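Long-range contact in demethyldecarbamoylnovobiocin O-methyltransferase (Streptomyces caeruleus, PDB 2WK1), which transfers a methyl group from S-adenosyl-L-methionine to the 4-hydroxyl of the noviose sugar in the penultimate step of novobiocin biosynthesis: residues R134-P148 with Q190-L202. Numbering follows the deposited sequence.
Sequences RDRTVWVADSFQGIP and QVRFLPGWFKDTL. With SAH (S-adenosyl-L-homocysteine), chain B.
Strands 138-142 and 191-195 run parallel, their axes 20° apart, with Val138 beside Val191 and Ala141 beside Leu194. Backbone bonds pass alternately between them, from Val138 N to Gln190 O (2.9 Å) through to Gly196 N on Asp142 O. At the entry to the pair the extended Gln190 side chain continues the pattern: its NE2 donates to Arg136 O (2.9 Å) and also to Val133 O.

On the face of Trp139 and Ala141, Arg192 lies alongside the indole, pointing the same way. Its CB sits over the six-membered ring, 3.9 Å from the centroid, and a bend at chi3 (68°) turns the guanidinium so that Trp139 CH2 lies under its face, 3.6 Å from Arg192 NE, the two planes 26° apart. Thr137 CG2 meets the same indole face, while Trp139 NE1 is held by Asp109 of the neighbouring strand. On the other face Val140 packs against Phe193, whose ring edge receives Phe144 CZ; helices 119-130 and 174-183 add to this layer.

Beyond the strand ends the two segments part around the nucleoside of S-adenosyl-L-homocysteine. Asp142 takes both ribose hydroxyls, O3' on OD2 at 2.6 Å and O2' on OD1, and OD1 also accepts Phe144 N in an Asx turn. Ser143 N reaches adenine N3 and Phe198 N reaches N1 (both 3.0 Å), reading two edge nitrogens from different segments, while the Phe198 ring lies against the adenine face. Ser143 CB presses on the Trp197 ring, which Pro148 also touches at CZ3. The site exemplifies the Rossmann-like fold of S-adenosylmethionine-dependent methyltransferases, in which an acidic residue at the end of the second strand holds the ribose and the loops that follow neighbouring strands enclose the adenine.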
# COMPACT_ATOMS: atom_id res chain seq x y z
N ARG A 134 4.61 9.16 21.08
CA ARG A 134 4.16 10.54 20.88
C ARG A 134 5.26 11.55 21.19
O ARG A 134 5.05 12.73 21.00
CB ARG A 134 2.90 10.83 21.72
CG ARG A 134 1.69 10.00 21.26
CD ARG A 134 0.46 10.23 22.15
NE ARG A 134 -0.52 9.16 22.00
CZ ARG A 134 -1.66 9.06 22.71
NH1 ARG A 134 -1.97 9.98 23.62
NH2 ARG A 134 -2.48 8.03 22.50
N ASP A 135 6.42 11.10 21.66
CA ASP A 135 7.48 11.99 22.17
C ASP A 135 8.79 11.92 21.37
O ASP A 135 9.85 12.27 21.88
CB ASP A 135 7.76 11.72 23.65
CG ASP A 135 8.34 10.35 23.92
OD1 ASP A 135 8.33 9.47 23.04
OD2 ASP A 135 8.78 10.13 25.09
N ARG A 136 8.70 11.46 20.13
CA ARG A 136 9.83 11.50 19.19
C ARG A 136 9.37 12.14 17.89
O ARG A 136 8.22 11.98 17.49
CB ARG A 136 10.40 10.12 18.91
CG ARG A 136 10.88 9.39 20.14
CD ARG A 136 11.30 8.01 19.77
NE ARG A 136 11.60 7.14 20.88
CZ ARG A 136 12.82 6.80 21.29
NH1 ARG A 136 13.91 7.31 20.74
NH2 ARG A 136 12.93 5.92 22.28
N THR A 137 10.28 12.86 17.25
CA THR A 137 10.05 13.50 15.97
C THR A 137 10.88 12.81 14.89
O THR A 137 11.99 12.33 15.15
CB THR A 137 10.44 14.99 16.06
OG1 THR A 137 9.57 15.63 17.02
CG2 THR A 137 10.38 15.73 14.73
N VAL A 138 10.31 12.74 13.70
CA VAL A 138 11.01 12.36 12.48
C VAL A 138 11.41 13.63 11.71
O VAL A 138 10.53 14.41 11.33
CB VAL A 138 10.14 11.47 11.57
CG1 VAL A 138 10.91 11.08 10.30
CG2 VAL A 138 9.68 10.22 12.33
N TRP A 139 12.71 13.82 11.52
CA TRP A 139 13.29 14.93 10.79
C TRP A 139 13.62 14.52 9.36
O TRP A 139 14.29 13.51 9.12
CB TRP A 139 14.53 15.45 11.48
CG TRP A 139 14.29 15.99 12.86
CD1 TRP A 139 14.28 15.29 14.02
CD2 TRP A 139 14.00 17.35 13.21
NE1 TRP A 139 14.03 16.11 15.08
CE2 TRP A 139 13.85 17.38 14.62
CE3 TRP A 139 13.88 18.53 12.49
CZ2 TRP A 139 13.58 18.56 15.31
CZ3 TRP A 139 13.59 19.71 13.20
CH2 TRP A 139 13.45 19.70 14.57
N VAL A 140 13.11 15.30 8.43
CA VAL A 140 13.16 15.03 7.00
C VAL A 140 14.08 16.06 6.37
O VAL A 140 13.67 17.21 6.14
CB VAL A 140 11.75 15.07 6.37
CG1 VAL A 140 11.78 14.72 4.90
CG2 VAL A 140 10.77 14.16 7.13
N ALA A 141 15.35 15.71 6.16
CA ALA A 141 16.38 16.65 5.72
C ALA A 141 16.76 16.44 4.27
O ALA A 141 17.21 15.34 3.89
CB ALA A 141 17.60 16.57 6.62
N ASP A 142 16.58 17.45 3.43
CA ASP A 142 16.88 17.36 2.02
C ASP A 142 16.95 18.75 1.44
O ASP A 142 16.34 19.68 1.94
CB ASP A 142 15.77 16.58 1.28
CG ASP A 142 16.25 15.95 0.00
OD1 ASP A 142 16.40 16.64 -1.02
OD2 ASP A 142 16.55 14.73 0.05
N SER A 143 17.66 18.87 0.32
CA SER A 143 17.58 20.10 -0.46
C SER A 143 16.21 20.32 -1.09
O SER A 143 15.83 21.46 -1.35
CB SER A 143 18.61 20.08 -1.58
OG SER A 143 18.24 19.09 -2.52
N PHE A 144 15.48 19.24 -1.34
CA PHE A 144 14.26 19.21 -2.12
C PHE A 144 14.51 19.75 -3.52
O PHE A 144 13.59 20.16 -4.19
CB PHE A 144 13.11 19.88 -1.36
CG PHE A 144 12.84 19.22 -0.03
CD1 PHE A 144 12.17 18.00 0.02
CD2 PHE A 144 13.26 19.80 1.16
CE1 PHE A 144 11.94 17.37 1.21
CE2 PHE A 144 13.00 19.18 2.37
CZ PHE A 144 12.36 17.95 2.39
N GLN A 145 15.78 19.68 -3.94
CA GLN A 145 16.25 20.17 -5.24
C GLN A 145 17.26 19.19 -5.86
O GLN A 145 17.95 19.53 -6.83
CB GLN A 145 16.95 21.56 -5.09
CG GLN A 145 16.08 22.65 -4.49
CD GLN A 145 16.68 24.07 -4.54
OE1 GLN A 145 15.96 25.05 -4.32
NE2 GLN A 145 17.95 24.18 -4.83
N GLY A 146 17.36 17.98 -5.31
CA GLY A 146 18.33 17.03 -5.78
C GLY A 146 19.74 17.23 -5.23
O GLY A 146 20.01 17.98 -4.30
N ILE A 147 20.67 16.48 -5.81
CA ILE A 147 22.05 16.48 -5.39
C ILE A 147 22.74 17.80 -5.82
O ILE A 147 22.48 18.28 -6.91
CB ILE A 147 22.74 15.26 -6.04
CG1 ILE A 147 22.15 13.94 -5.46
CG2 ILE A 147 24.26 15.30 -5.86
CD1 ILE A 147 22.73 12.67 -6.10
N PRO A 148 23.58 18.39 -4.95
CA PRO A 148 24.25 19.64 -5.35
C PRO A 148 25.26 19.39 -6.44
O PRO A 148 25.82 18.30 -6.53
CB PRO A 148 24.97 20.08 -4.06
CG PRO A 148 25.19 18.77 -3.29
CD PRO A 148 23.95 17.97 -3.58
N GLN A 190 4.56 15.35 14.52
CA GLN A 190 5.78 14.59 14.79
C GLN A 190 6.65 14.43 13.55
O GLN A 190 7.59 13.64 13.58
CB GLN A 190 5.45 13.24 15.43
CG GLN A 190 4.95 13.37 16.84
CD GLN A 190 4.51 12.06 17.44
OE1 GLN A 190 3.31 11.88 17.78
NE2 GLN A 190 5.45 11.12 17.59
N VAL A 191 6.35 15.12 12.46
CA VAL A 191 7.19 15.18 11.28
C VAL A 191 7.66 16.61 11.13
O VAL A 191 6.83 17.55 11.11
CB VAL A 191 6.44 14.73 9.99
CG1 VAL A 191 7.40 14.73 8.82
CG2 VAL A 191 5.80 13.35 10.19
N ARG A 192 8.96 16.81 11.02
CA ARG A 192 9.56 18.11 10.83
C ARG A 192 10.52 18.07 9.66
O ARG A 192 11.18 17.07 9.42
CB ARG A 192 10.24 18.57 12.12
CG ARG A 192 9.21 18.89 13.20
CD ARG A 192 9.75 19.61 14.42
NE ARG A 192 10.16 20.96 14.04
CZ ARG A 192 10.34 21.96 14.89
NH1 ARG A 192 10.16 21.75 16.16
NH2 ARG A 192 10.75 23.14 14.45
N PHE A 193 10.63 19.19 8.97
CA PHE A 193 11.38 19.27 7.73
C PHE A 193 12.55 20.21 7.89
O PHE A 193 12.44 21.28 8.51
CB PHE A 193 10.48 19.75 6.57
CG PHE A 193 9.42 18.77 6.20
CD1 PHE A 193 8.28 18.63 6.97
CD2 PHE A 193 9.57 17.94 5.12
CE1 PHE A 193 7.32 17.74 6.65
CE2 PHE A 193 8.61 16.99 4.80
CZ PHE A 193 7.49 16.89 5.60
N LEU A 194 13.68 19.84 7.30
CA LEU A 194 14.88 20.66 7.27
C LEU A 194 15.26 20.85 5.80
O LEU A 194 16.08 20.10 5.25
CB LEU A 194 16.02 19.99 8.03
CG LEU A 194 15.90 19.94 9.53
CD1 LEU A 194 16.86 18.94 10.12
CD2 LEU A 194 16.13 21.34 10.10
N PRO A 195 14.63 21.82 5.13
CA PRO A 195 14.90 22.05 3.73
C PRO A 195 16.15 22.86 3.55
O PRO A 195 16.32 23.89 4.21
CB PRO A 195 13.67 22.83 3.26
CG PRO A 195 13.25 23.61 4.45
CD PRO A 195 13.57 22.72 5.64
N GLY A 196 16.98 22.43 2.59
CA GLY A 196 18.18 23.17 2.19
C GLY A 196 19.38 22.25 2.05
O GLY A 196 19.29 21.03 2.28
N TRP A 197 20.50 22.82 1.64
CA TRP A 197 21.72 22.07 1.54
C TRP A 197 22.20 21.70 2.94
O TRP A 197 22.14 22.53 3.85
CB TRP A 197 22.78 22.90 0.80
CG TRP A 197 22.30 23.31 -0.56
CD1 TRP A 197 22.04 24.59 -0.97
CD2 TRP A 197 21.96 22.46 -1.65
NE1 TRP A 197 21.56 24.58 -2.26
CE2 TRP A 197 21.50 23.29 -2.70
CE3 TRP A 197 22.00 21.08 -1.86
CZ2 TRP A 197 21.08 22.77 -3.93
CZ3 TRP A 197 21.56 20.58 -3.07
CH2 TRP A 197 21.11 21.41 -4.08
N PHE A 198 22.68 20.48 3.13
CA PHE A 198 23.12 20.04 4.47
C PHE A 198 24.15 20.98 5.10
O PHE A 198 24.11 21.21 6.29
CB PHE A 198 23.72 18.62 4.45
CG PHE A 198 22.77 17.55 3.99
CD1 PHE A 198 21.39 17.66 4.19
CD2 PHE A 198 23.26 16.41 3.37
CE1 PHE A 198 20.56 16.68 3.71
CE2 PHE A 198 22.41 15.43 2.91
CZ PHE A 198 21.07 15.58 3.07
N LYS A 199 25.03 21.56 4.29
CA LYS A 199 26.05 22.45 4.86
C LYS A 199 25.42 23.68 5.48
O LYS A 199 26.03 24.32 6.35
CB LYS A 199 27.10 22.84 3.82
CG LYS A 199 26.55 23.66 2.68
CD LYS A 199 27.60 24.09 1.66
CE LYS A 199 26.95 24.91 0.56
NZ LYS A 199 27.85 25.06 -0.62
N ASP A 200 24.23 24.04 5.02
CA ASP A 200 23.50 25.21 5.52
C ASP A 200 22.54 24.86 6.64
O ASP A 200 22.30 25.67 7.52
CB ASP A 200 22.64 25.83 4.41
CG ASP A 200 23.45 26.43 3.28
OD1 ASP A 200 24.57 26.92 3.57
OD2 ASP A 200 22.94 26.45 2.13
N THR A 201 21.94 23.67 6.59
CA THR A 201 20.87 23.32 7.52
C THR A 201 21.32 22.54 8.76
O THR A 201 20.72 22.68 9.82
CB THR A 201 19.79 22.50 6.83
OG1 THR A 201 20.36 21.25 6.41
CG2 THR A 201 19.19 23.24 5.63
N LEU A 202 22.33 21.68 8.62
CA LEU A 202 22.66 20.77 9.72
C LEU A 202 23.41 21.39 10.91
O LEU A 202 23.17 20.99 12.03
CB LEU A 202 23.35 19.49 9.20
CG LEU A 202 22.55 18.67 8.17
CD1 LEU A 202 23.29 17.36 7.88
CD2 LEU A 202 21.11 18.42 8.66
N SAH B . 16.47 7.88 1.14
CA SAH B . 15.76 8.04 -0.18
CB SAH B . 16.79 8.19 -1.30
CG SAH B . 17.64 9.44 -1.20
SD SAH B . 18.22 9.97 -2.82
C SAH B . 14.75 6.95 -0.38
O SAH B . 14.37 6.66 -1.52
OXT SAH B . 14.25 6.42 0.60
C5' SAH B . 19.45 11.21 -2.36
C4' SAH B . 18.81 12.48 -1.75
O4' SAH B . 19.86 13.25 -1.11
C3' SAH B . 18.10 13.39 -2.74
O3' SAH B . 16.74 13.65 -2.36
C2' SAH B . 18.97 14.67 -2.71
O2' SAH B . 18.25 15.89 -2.92
C1' SAH B . 19.59 14.64 -1.31
N9 SAH B . 20.89 15.30 -1.14
C8 SAH B . 22.09 14.77 -1.47
N7 SAH B . 23.10 15.58 -1.06
C5 SAH B . 22.52 16.63 -0.43
C6 SAH B . 23.00 17.79 0.27
N6 SAH B . 24.30 18.02 0.36
N1 SAH B . 22.10 18.61 0.82
C2 SAH B . 20.78 18.36 0.77
N3 SAH B . 20.24 17.31 0.14
C4 SAH B . 21.08 16.43 -0.44
O HOH W 1 19.52 26.32 -4.18